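Local coordinates for peroxisomal catalase (Pichia angusta, PDB 2XQ1), which is a haem-containing catalase that probably degrades the hydrogen peroxide made by peroxisomal oxidases to water and oxygen, at residues G209-W214 / W221-V226; A230-H235 / P267-Y272; V288-K293 / D435-Q440. All blocks are in the same frame, centred on the assembly; numbering follows the deposited sequence.

Along the chain the three contacts follow one another, each closing before the next opens. Contact 1 pairs strands 212-215 and 221-230 in a hairpin; contact 2, about 20 Å away between centres, lies where strand 221-230 ends against the start of its neighbour, strand 268-276, so both belong to the antiparallel sheet of the catalase barrel. Contact 3 leaves that sheet. Its loop 288-293 touches contact 1, about 17 Å away between centres, where Leu-291 packs on His-210, and it meets segment 435-440 at the start of the C-terminal helices. His-210 and Leu-291 both touch the haem, so contacts 1 and 3 each include a residue of the haem pocket.

Contact 1 of 3, residues G209-W214 / W221-V226; sequences GHTYKW and WVYVQV
With chi1 at -44° CG1 of Val-224 lies anti to its carbonyl carbon, which leaves CG2 in the position between backbone N and carbonyl carbon, over one face of the Trp-214 indole. The indole's CG is likewise anti to its carbonyl carbon, on the sheet face that Val-224 shares. The result is a CH-pi contact, CG2 of Val-224 standing 3.6 Å from the centroid of the five-membered ring of Trp-214; CG2 of Val-226 packs separately against CZ2 of Trp-214. A branched, compact valine suits the face of so broad a ring. The pair belongs to a beta hairpin of strands 212-215 and 221-230 in the catalase barrel, joined by backbone bonds such as Val-224 N to Tyr-212 O, 2.9 Å. On the other face of the hairpin Lys-213 lies side by side with Tyr-223, CD to CE1 3.7 Å, and carries NZ over the Trp-221 six-membered ring, 4.5 Å from its centroid in a cation-pi contact; Asp-419 and Glu-420 pair with the same ammonium. Gln-225, bent at chi2 (-91°), gives both N-H bonds of NE2 to the segment leading into the partner strand, to Gly-209 O at 3.1 Å and to Thr-211 OG1 at 3.2 Å. An alanine here would probably leave the Gly-209 carbonyl and the Thr-211 hydroxyl without this donor, although the hydroxyl also bonds Val-288 O. Beside Gly-209, His-210 touches the haem, with Arg-346 and Asp-340 bonded to its imidazole.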
loop_
_atom_site.group_PDB
_atom_site.type_symbol
_atom_site.label_atom_id
_atom_site.label_comp_id
_atom_site.label_asym_id
_atom_site.label_seq_id
_atom_site.Cartn_x
_atom_site.Cartn_y
_atom_site.Cartn_z
ATOM N N GLY O 209 -24.034 -24.288 -1.134
ATOM C CA GLY O 209 -24.470 -23.713 -2.399
ATOM C C GLY O 209 -23.950 -24.538 -3.568
ATOM O O GLY O 209 -24.732 -25.212 -4.256
ATOM N N HIS O 210 -22.626 -24.481 -3.762
ATOM C CA HIS O 210 -21.897 -25.235 -4.788
ATOM C C HIS O 210 -21.862 -26.730 -4.526
ATOM O O HIS O 210 -22.075 -27.171 -3.401
ATOM C CB HIS O 210 -20.422 -24.784 -4.863
ATOM C CG HIS O 210 -20.239 -23.321 -5.086
ATOM N ND1 HIS O 210 -20.680 -22.678 -6.224
ATOM C CD2 HIS O 210 -19.654 -22.379 -4.313
ATOM C CE1 HIS O 210 -20.382 -21.396 -6.136
ATOM N NE2 HIS O 210 -19.758 -21.191 -4.987
ATOM N N THR O 211 -21.541 -27.489 -5.573
ATOM C CA THR O 211 -21.147 -28.878 -5.436
ATOM C C THR O 211 -19.642 -28.978 -5.264
ATOM O O THR O 211 -18.915 -28.391 -6.039
ATOM C CB THR O 211 -21.547 -29.675 -6.680
ATOM O OG1 THR O 211 -22.974 -29.699 -6.777
ATOM C CG2 THR O 211 -21.047 -31.092 -6.598
ATOM N N TYR O 212 -19.190 -29.705 -4.238
ATOM C CA TYR O 212 -17.766 -29.993 -4.006
ATOM C C TYR O 212 -17.523 -31.468 -4.331
ATOM O O TYR O 212 -18.449 -32.193 -4.640
ATOM C CB TYR O 212 -17.363 -29.675 -2.553
ATOM C CG TYR O 212 -17.312 -28.200 -2.250
ATOM C CD1 TYR O 212 -18.476 -27.467 -2.113
ATOM C CD2 TYR O 212 -16.108 -27.533 -2.113
ATOM C CE1 TYR O 212 -18.448 -26.123 -1.867
ATOM C CE2 TYR O 212 -16.072 -26.170 -1.865
ATOM C CZ TYR O 212 -17.256 -25.477 -1.743
ATOM O OH TYR O 212 -17.285 -24.124 -1.487
ATOM N N LYS O 213 -16.273 -31.908 -4.274
ATOM C CA LYS O 213 -15.932 -33.303 -4.482
ATOM C C LYS O 213 -15.129 -33.807 -3.310
ATOM O O LYS O 213 -14.098 -33.235 -2.972
ATOM C CB LYS O 213 -15.094 -33.466 -5.738
ATOM C CG LYS O 213 -15.796 -33.036 -7.009
ATOM C CD LYS O 213 -15.333 -33.852 -8.203
ATOM C CE LYS O 213 -13.915 -33.489 -8.628
ATOM N NZ LYS O 213 -13.476 -34.406 -9.696
ATOM N N TRP O 214 -15.598 -34.890 -2.702
ATOM C CA TRP O 214 -14.951 -35.456 -1.529
ATOM C C TRP O 214 -14.348 -36.819 -1.865
ATOM O O TRP O 214 -14.925 -37.596 -2.611
ATOM C CB TRP O 214 -15.952 -35.500 -0.367
ATOM C CG TRP O 214 -16.205 -34.131 0.244
ATOM C CD1 TRP O 214 -15.784 -32.908 -0.239
ATOM C CD2 TRP O 214 -16.947 -33.855 1.435
ATOM N NE1 TRP O 214 -16.197 -31.895 0.598
ATOM C CE2 TRP O 214 -16.918 -32.444 1.631
ATOM C CE3 TRP O 214 -17.619 -34.658 2.369
ATOM C CZ2 TRP O 214 -17.556 -31.823 2.716
ATOM C CZ3 TRP O 214 -18.255 -34.035 3.456
ATOM C CH2 TRP O 214 -18.208 -32.630 3.619
ATOM N N TRP O 221 -14.384 -40.893 -5.193
ATOM C CA TRP O 221 -14.936 -39.555 -4.968
ATOM C C TRP O 221 -16.385 -39.496 -5.320
ATOM O O TRP O 221 -16.847 -40.164 -6.241
ATOM C CB TRP O 221 -14.195 -38.491 -5.786
ATOM C CG TRP O 221 -14.311 -38.680 -7.272
ATOM C CD1 TRP O 221 -13.425 -39.332 -8.067
ATOM C CD2 TRP O 221 -15.367 -38.229 -8.133
ATOM N NE1 TRP O 221 -13.854 -39.314 -9.367
ATOM C CE2 TRP O 221 -15.042 -38.639 -9.434
ATOM C CE3 TRP O 221 -16.548 -37.507 -7.934
ATOM C CZ2 TRP O 221 -15.848 -38.357 -10.530
ATOM C CZ3 TRP O 221 -17.363 -37.229 -9.033
ATOM C CH2 TRP O 221 -17.008 -37.653 -10.310
ATOM N N VAL O 222 -17.085 -38.630 -4.608
ATOM C CA VAL O 222 -18.503 -38.476 -4.772
ATOM C C VAL O 222 -18.771 -36.978 -4.718
ATOM O O VAL O 222 -18.047 -36.246 -4.055
ATOM C CB VAL O 222 -19.192 -39.255 -3.654
ATOM C CG1 VAL O 222 -19.570 -38.351 -2.503
ATOM C CG2 VAL O 222 -20.388 -40.000 -4.193
ATOM N N TYR O 223 -19.757 -36.516 -5.473
ATOM C CA TYR O 223 -20.149 -35.106 -5.433
ATOM C C TYR O 223 -20.920 -34.837 -4.134
ATOM O O TYR O 223 -21.749 -35.653 -3.748
ATOM C CB TYR O 223 -21.044 -34.721 -6.627
ATOM C CG TYR O 223 -20.392 -34.670 -7.991
ATOM C CD1 TYR O 223 -19.346 -33.801 -8.272
ATOM C CD2 TYR O 223 -20.861 -35.462 -9.015
ATOM C CE1 TYR O 223 -18.770 -33.757 -9.544
ATOM C CE2 TYR O 223 -20.295 -35.428 -10.283
ATOM C CZ TYR O 223 -19.258 -34.581 -10.545
ATOM O OH TYR O 223 -18.713 -34.573 -11.813
ATOM N N VAL O 224 -20.655 -33.705 -3.470
ATOM C CA VAL O 224 -21.371 -33.356 -2.236
ATOM C C VAL O 224 -21.977 -31.960 -2.207
ATOM O O VAL O 224 -21.559 -31.068 -2.930
ATOM C CB VAL O 224 -20.517 -33.501 -0.960
ATOM C CG1 VAL O 224 -19.718 -34.773 -0.979
ATOM C CG2 VAL O 224 -19.601 -32.345 -0.832
ATOM N N GLN O 225 -22.978 -31.815 -1.343
ATOM C CA GLN O 225 -23.630 -30.550 -1.018
ATOM C C GLN O 225 -23.746 -30.534 0.500
ATOM O O GLN O 225 -24.253 -31.504 1.074
ATOM C CB GLN O 225 -25.031 -30.500 -1.620
ATOM C CG GLN O 225 -25.067 -30.172 -3.090
ATOM C CD GLN O 225 -25.186 -28.674 -3.394
ATOM O OE1 GLN O 225 -25.607 -27.873 -2.555
ATOM N NE2 GLN O 225 -24.811 -28.294 -4.603
ATOM N N VAL O 226 -23.288 -29.470 1.160
ATOM C CA VAL O 226 -23.195 -29.500 2.610
ATOM C C VAL O 226 -24.300 -28.647 3.232
ATOM O O VAL O 226 -24.634 -27.596 2.702
ATOM C CB VAL O 226 -21.777 -29.087 3.073
ATOM C CG1 VAL O 226 -21.637 -29.204 4.603
ATOM C CG2 VAL O 226 -20.716 -29.972 2.401
#

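Contact 2 of 3, residues A230-H235 / P267-Y272; sequences ANQGVH and PSWECY
A turn is fastened here to the start of an inner sheet strand, chiefly through Asn-231: the chain leaving strand 221-230 folds into a type I beta turn, Ala-230 to Gly-233, against the first residues of strand 268-276. The backbone N of Asn-231 donates to Ser-268 O at 2.9 Å, and its side-chain amide grips the same strand twice more. ND2 gives one hydrogen to Ser-268 OG, 3.0 Å away, and the other to Glu-270 OE2, 2.8 Å away and nearly straight at 170°. Both acceptors lie close to the amide plane, and the carboxylate oxygen uses its anti lone pair, the carboxylate and amide planes being 32° apart. An amide suits the place because one nitrogen can serve a hydroxyl and a carboxylate together. This is where the antiparallel pairing of strands 221-230 and 268-276 in the barrel sheet ends, Ala-230 forming a non-hydrogen-bonded pair with Trp-269 before the chain turns off, and Gly-233 closes the turn through its N to Ala-230 O. The small Ala-230 puts CB beside the indole, 3.6 Å from NE1 of Trp-269, whose N-H is taken by Met-204 O. Phe-124 meets the same indole edge-to-face. The amide end of Gln-232 lies against the backbone of Ser-268 and the ring of Pro-267. OE2 of Glu-270 also forms a salt bridge with Arg-307, on the neighbouring strand 303-312, which probably helps to hold it for Asn-231.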
loop_
_atom_site.group_PDB
_atom_site.type_symbol
_atom_site.label_atom_id
_atom_site.label_comp_id
_atom_site.label_asym_id
_atom_site.label_seq_id
_atom_site.Cartn_x
_atom_site.Cartn_y
_atom_site.Cartn_z
ATOM N N ALA O 230 -29.631 -25.054 11.770
ATOM C CA ALA O 230 -29.650 -24.404 13.074
ATOM C C ALA O 230 -30.516 -25.150 14.091
ATOM O O ALA O 230 -31.708 -25.381 13.840
ATOM C CB ALA O 230 -30.128 -22.984 12.920
ATOM N N ASN O 231 -29.913 -25.518 15.227
ATOM C CA ASN O 231 -30.635 -26.175 16.321
ATOM C C ASN O 231 -31.595 -25.224 17.000
ATOM O O ASN O 231 -32.434 -25.643 17.785
ATOM C CB ASN O 231 -29.662 -26.744 17.353
ATOM C CG ASN O 231 -29.053 -28.064 16.912
ATOM O OD1 ASN O 231 -29.620 -28.778 16.092
ATOM N ND2 ASN O 231 -27.884 -28.386 17.446
ATOM N N GLN O 232 -31.441 -23.942 16.682
ATOM C CA GLN O 232 -32.267 -22.870 17.184
ATOM C C GLN O 232 -33.443 -22.646 16.221
ATOM O O GLN O 232 -34.246 -21.735 16.427
ATOM C CB GLN O 232 -31.426 -21.596 17.322
ATOM C CG GLN O 232 -30.225 -21.692 18.272
ATOM C CD GLN O 232 -29.077 -22.610 17.789
ATOM O OE1 GLN O 232 -28.508 -22.421 16.710
ATOM N NE2 GLN O 232 -28.722 -23.594 18.614
ATOM N N GLY O 233 -33.537 -23.475 15.176
ATOM C CA GLY O 233 -34.577 -23.344 14.146
ATOM C C GLY O 233 -34.470 -22.124 13.228
ATOM O O GLY O 233 -33.772 -21.163 13.538
ATOM N N VAL O 234 -35.183 -22.151 12.102
ATOM C CA VAL O 234 -35.168 -21.048 11.122
ATOM C C VAL O 234 -36.279 -20.022 11.382
ATOM O O VAL O 234 -37.463 -20.288 11.153
ATOM C CB VAL O 234 -35.301 -21.573 9.669
ATOM C CG1 VAL O 234 -35.215 -20.426 8.654
ATOM C CG2 VAL O 234 -34.248 -22.634 9.370
ATOM N N HIS O 235 -35.895 -18.841 11.853
ATOM C CA HIS O 235 -36.888 -17.825 12.157
ATOM C C HIS O 235 -36.623 -16.546 11.396
ATOM O O HIS O 235 -35.498 -16.047 11.402
ATOM C CB HIS O 235 -36.947 -17.569 13.661
ATOM C CG HIS O 235 -37.369 -18.771 14.440
ATOM N ND1 HIS O 235 -38.694 -19.135 14.581
ATOM C CD2 HIS O 235 -36.647 -19.719 15.088
ATOM C CE1 HIS O 235 -38.772 -20.245 15.306
ATOM N NE2 HIS O 235 -37.543 -20.620 15.625
ATOM N N PRO O 267 -25.238 -20.998 20.429
ATOM C CA PRO O 267 -25.981 -21.460 19.262
ATOM C C PRO O 267 -25.231 -22.576 18.574
ATOM O O PRO O 267 -23.999 -22.606 18.611
ATOM C CB PRO O 267 -25.973 -20.235 18.358
ATOM C CG PRO O 267 -24.688 -19.592 18.664
ATOM C CD PRO O 267 -24.489 -19.760 20.134
ATOM N N SER O 268 -25.952 -23.488 17.941
ATOM C CA SER O 268 -25.292 -24.629 17.307
ATOM C C SER O 268 -25.995 -25.089 16.029
ATOM O O SER O 268 -27.154 -24.732 15.751
ATOM C CB SER O 268 -25.087 -25.791 18.299
ATOM O OG SER O 268 -26.312 -26.208 18.887
ATOM N N TRP O 269 -25.251 -25.865 15.248
ATOM C CA TRP O 269 -25.690 -26.341 13.961
ATOM C C TRP O 269 -25.315 -27.809 13.860
ATOM O O TRP O 269 -24.238 -28.197 14.322
ATOM C CB TRP O 269 -25.003 -25.523 12.848
ATOM C CG TRP O 269 -25.540 -24.106 12.706
ATOM C CD1 TRP O 269 -26.444 -23.663 11.790
ATOM C CD2 TRP O 269 -25.213 -22.981 13.517
ATOM N NE1 TRP O 269 -26.702 -22.339 11.976
ATOM C CE2 TRP O 269 -25.960 -21.888 13.033
ATOM C CE3 TRP O 269 -24.362 -22.785 14.611
ATOM C CZ2 TRP O 269 -25.889 -20.607 13.614
ATOM C CZ3 TRP O 269 -24.284 -21.527 15.183
ATOM C CH2 TRP O 269 -25.034 -20.448 14.678
ATOM N N GLU O 270 -26.212 -28.615 13.287
ATOM C CA GLU O 270 -25.933 -30.015 12.954
ATOM C C GLU O 270 -25.558 -30.100 11.490
ATOM O O GLU O 270 -26.191 -29.451 10.650
ATOM C CB GLU O 270 -27.156 -30.892 13.199
ATOM C CG GLU O 270 -27.752 -30.804 14.597
ATOM C CD GLU O 270 -26.905 -31.471 15.683
ATOM O OE1 GLU O 270 -26.293 -32.528 15.448
ATOM O OE2 GLU O 270 -26.863 -30.929 16.801
ATOM N N CYS O 271 -24.552 -30.901 11.162
ATOM C CA CYS O 271 -24.022 -30.904 9.804
ATOM C C CYS O 271 -24.396 -32.160 9.036
ATOM O O CYS O 271 -24.216 -33.269 9.554
ATOM C CB CYS O 271 -22.514 -30.803 9.860
ATOM S SG CYS O 271 -21.870 -29.494 10.910
ATOM N N TYR O 272 -24.901 -31.987 7.810
ATOM C CA TYR O 272 -25.231 -33.108 6.924
ATOM C C TYR O 272 -24.592 -32.951 5.555
ATOM O O TYR O 272 -24.175 -31.855 5.181
ATOM C CB TYR O 272 -26.737 -33.208 6.711
ATOM C CG TYR O 272 -27.582 -33.212 7.959
ATOM C CD1 TYR O 272 -27.916 -32.011 8.591
ATOM C CD2 TYR O 272 -28.092 -34.415 8.492
ATOM C CE1 TYR O 272 -28.715 -31.993 9.736
ATOM C CE2 TYR O 272 -28.897 -34.413 9.644
ATOM C CZ TYR O 272 -29.203 -33.193 10.259
ATOM O OH TYR O 272 -29.992 -33.147 11.388
#

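Contact 3 of 3, residues V288-K293 / D435-Q440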
loop_
_atom_site.group_PDB
_atom_site.type_symbol
_atom_site.label_atom_id
_atom_site.label_comp_id
_atom_site.label_asym_id
_atom_site.label_seq_id
_atom_site.Cartn_x
_atom_site.Cartn_y
_atom_site.Cartn_z
ATOM N N VAL O 288 -24.972 -30.466 -11.788
ATOM C CA VAL O 288 -24.423 -30.357 -10.447
ATOM C C VAL O 288 -23.559 -29.100 -10.349
ATOM O O VAL O 288 -23.178 -28.670 -9.266
ATOM C CB VAL O 288 -23.556 -31.560 -10.108
ATOM C CG1 VAL O 288 -24.421 -32.747 -9.820
ATOM C CG2 VAL O 288 -22.577 -31.850 -11.245
ATOM N N PHE O 289 -23.237 -28.515 -11.492
ATOM C CA PHE O 289 -22.358 -27.360 -11.530
ATOM C C PHE O 289 -23.121 -26.036 -11.572
ATOM O O PHE O 289 -22.508 -24.969 -11.695
ATOM C CB PHE O 289 -21.451 -27.493 -12.741
ATOM C CG PHE O 289 -20.750 -28.803 -12.804
ATOM C CD1 PHE O 289 -19.979 -29.241 -11.731
ATOM C CD2 PHE O 289 -20.846 -29.603 -13.923
ATOM C CE1 PHE O 289 -19.315 -30.456 -11.778
ATOM C CE2 PHE O 289 -20.171 -30.828 -13.976
ATOM C CZ PHE O 289 -19.413 -31.253 -12.900
ATOM N N ASP O 290 -24.449 -26.121 -11.463
ATOM C CA ASP O 290 -25.327 -24.966 -11.565
ATOM C C ASP O 290 -25.697 -24.438 -10.167
ATOM O O ASP O 290 -26.455 -25.064 -9.413
ATOM C CB ASP O 290 -26.570 -25.329 -12.394
ATOM C CG ASP O 290 -27.457 -24.121 -12.726
ATOM O OD1 ASP O 290 -27.280 -23.038 -12.120
ATOM O OD2 ASP O 290 -28.346 -24.272 -13.603
ATOM N N LEU O 291 -25.137 -23.284 -9.821
ATOM C CA LEU O 291 -25.377 -22.674 -8.519
ATOM C C LEU O 291 -26.827 -22.208 -8.327
ATOM O O LEU O 291 -27.246 -21.898 -7.201
ATOM C CB LEU O 291 -24.403 -21.518 -8.308
ATOM C CG LEU O 291 -24.362 -20.784 -6.961
ATOM C CD1 LEU O 291 -23.888 -21.703 -5.836
ATOM C CD2 LEU O 291 -23.446 -19.602 -7.071
ATOM N N THR O 292 -27.598 -22.188 -9.414
ATOM C CA THR O 292 -28.999 -21.762 -9.333
ATOM C C THR O 292 -29.983 -22.903 -9.061
ATOM O O THR O 292 -31.191 -22.705 -9.122
ATOM C CB THR O 292 -29.449 -20.946 -10.588
ATOM O OG1 THR O 292 -29.366 -21.769 -11.763
ATOM C CG2 THR O 292 -28.589 -19.685 -10.771
ATOM N N LYS O 293 -29.459 -24.083 -8.742
ATOM C CA LYS O 293 -30.262 -25.265 -8.524
ATOM C C LYS O 293 -29.961 -25.873 -7.168
ATOM O O LYS O 293 -28.864 -25.678 -6.624
ATOM C CB LYS O 293 -29.947 -26.295 -9.603
ATOM C CG LYS O 293 -30.112 -25.811 -11.029
ATOM C CD LYS O 293 -31.582 -25.766 -11.469
ATOM C CE LYS O 293 -31.722 -25.314 -12.922
ATOM N NZ LYS O 293 -31.173 -23.921 -13.176
ATOM N N ASP O 435 -35.829 -24.415 -20.766
ATOM C CA ASP O 435 -37.108 -24.326 -20.038
ATOM C C ASP O 435 -37.060 -24.824 -18.581
ATOM O O ASP O 435 -37.850 -24.384 -17.752
ATOM C CB ASP O 435 -38.217 -25.089 -20.785
ATOM C CG ASP O 435 -38.691 -24.377 -22.051
ATOM O OD1 ASP O 435 -38.553 -23.123 -22.164
ATOM O OD2 ASP O 435 -39.228 -25.101 -22.931
ATOM N N TYR O 436 -36.151 -25.750 -18.275
ATOM C CA TYR O 436 -36.014 -26.260 -16.909
ATOM C C TYR O 436 -35.611 -25.184 -15.875
ATOM O O TYR O 436 -35.893 -25.325 -14.675
ATOM C CB TYR O 436 -35.053 -27.467 -16.845
ATOM C CG TYR O 436 -35.115 -28.184 -15.514
ATOM C CD1 TYR O 436 -36.230 -28.970 -15.179
ATOM C CD2 TYR O 436 -34.089 -28.032 -14.567
ATOM C CE1 TYR O 436 -36.306 -29.611 -13.949
ATOM C CE2 TYR O 436 -34.153 -28.672 -13.335
ATOM C CZ TYR O 436 -35.260 -29.455 -13.031
ATOM O OH TYR O 436 -35.323 -30.075 -11.807
ATOM N N ASP O 437 -34.964 -24.112 -16.337
ATOM C CA ASP O 437 -34.498 -23.047 -15.462
ATOM C C ASP O 437 -35.639 -22.407 -14.718
ATOM O O ASP O 437 -35.462 -21.983 -13.607
ATOM C CB ASP O 437 -33.738 -22.001 -16.254
ATOM C CG ASP O 437 -32.419 -22.508 -16.755
ATOM O OD1 ASP O 437 -31.817 -23.373 -16.092
ATOM O OD2 ASP O 437 -31.976 -22.043 -17.818
ATOM N N TYR O 438 -36.820 -22.361 -15.319
ATOM C CA TYR O 438 -37.999 -21.815 -14.649
ATOM C C TYR O 438 -38.697 -22.768 -13.676
ATOM O O TYR O 438 -39.509 -22.334 -12.869
ATOM C CB TYR O 438 -39.027 -21.340 -15.670
ATOM C CG TYR O 438 -38.564 -20.245 -16.611
ATOM C CD1 TYR O 438 -37.714 -19.214 -16.176
ATOM C CD2 TYR O 438 -39.019 -20.217 -17.936
ATOM C CE1 TYR O 438 -37.306 -18.202 -17.050
ATOM C CE2 TYR O 438 -38.622 -19.214 -18.813
ATOM C CZ TYR O 438 -37.765 -18.207 -18.368
ATOM O OH TYR O 438 -37.391 -17.223 -19.258
ATOM N N PHE O 439 -38.381 -24.058 -13.755
ATOM C CA PHE O 439 -39.138 -25.107 -13.052
ATOM C C PHE O 439 -38.969 -25.048 -11.535
ATOM O O PHE O 439 -39.925 -25.208 -10.774
ATOM C CB PHE O 439 -38.738 -26.495 -13.596
ATOM C CG PHE O 439 -39.407 -27.664 -12.897
ATOM C CD1 PHE O 439 -40.632 -28.176 -13.349
ATOM C CD2 PHE O 439 -38.790 -28.275 -11.801
ATOM C CE1 PHE O 439 -41.237 -29.264 -12.704
ATOM C CE2 PHE O 439 -39.389 -29.367 -11.143
ATOM C CZ PHE O 439 -40.609 -29.862 -11.596
ATOM N N GLN O 440 -37.738 -24.824 -11.103
ATOM C CA GLN O 440 -37.452 -24.824 -9.693
ATOM C C GLN O 440 -37.962 -23.559 -8.993
ATOM O O GLN O 440 -38.432 -23.655 -7.872
ATOM C CB GLN O 440 -35.977 -25.067 -9.457
ATOM C CG GLN O 440 -35.724 -26.229 -8.524
ATOM C CD GLN O 440 -34.307 -26.782 -8.647
ATOM O OE1 GLN O 440 -34.066 -27.712 -9.412
ATOM N NE2 GLN O 440 -33.368 -26.209 -7.882
#
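Lys-293 bridges two carboxylates, and its NZ is the centre of this contact. Across the segments NZ donates to OD1 of Asp-437 at 3.0 Å, meeting it on the anti side and 27° out of the carboxylate plane. Within its own loop NZ also pairs with Asp-290 OD2, 2.9 Å away and approached from above the carboxylate plane, and has a weak bond to Thr-292 OG1. The chain folds back to get there: a bend at chi2 (-78°) turns CD, and another at chi4 (-61°) swings NZ to where it can reach both acids. Its methylenes do apolar work on the way. CE of Lys-293 packs 4.0 Å from CD2 of Tyr-436, the two side chains crossing obliquely, and CD lies against the amide end of Gln-440. A lysine suits the place, with a long greasy stem for the tyrosine and a charged tip for the acids.

The second shell fixes the acids themselves. OD1 of Asp-290 accepts from Thr-292 N at 2.9 Å, an Asx turn, inside a type I turn running from Asp-290 to Lys-293. Arg-148 then bonds both Asp-290 OD2 and Asp-437 OD2, so a second cation spans the same two carboxylates. Asp-437 also takes the backbone N of Thr-434. Leu-291, in the turn, touches the haem, while segment 435-440 leads into helix 439-447 of the C-terminal helical region.

Two carboxylates and two cationic side chains thus probably come close to balancing in a largely buried site that joins this haem-side loop to those helices. With Asp-290 OD2 and Asp-437 OD1 only 4.4 Å apart, their mutual repulsion is probably offset by Lys-293 and Arg-148, which would tend to keep both carboxylates ionised and the lysine protonated.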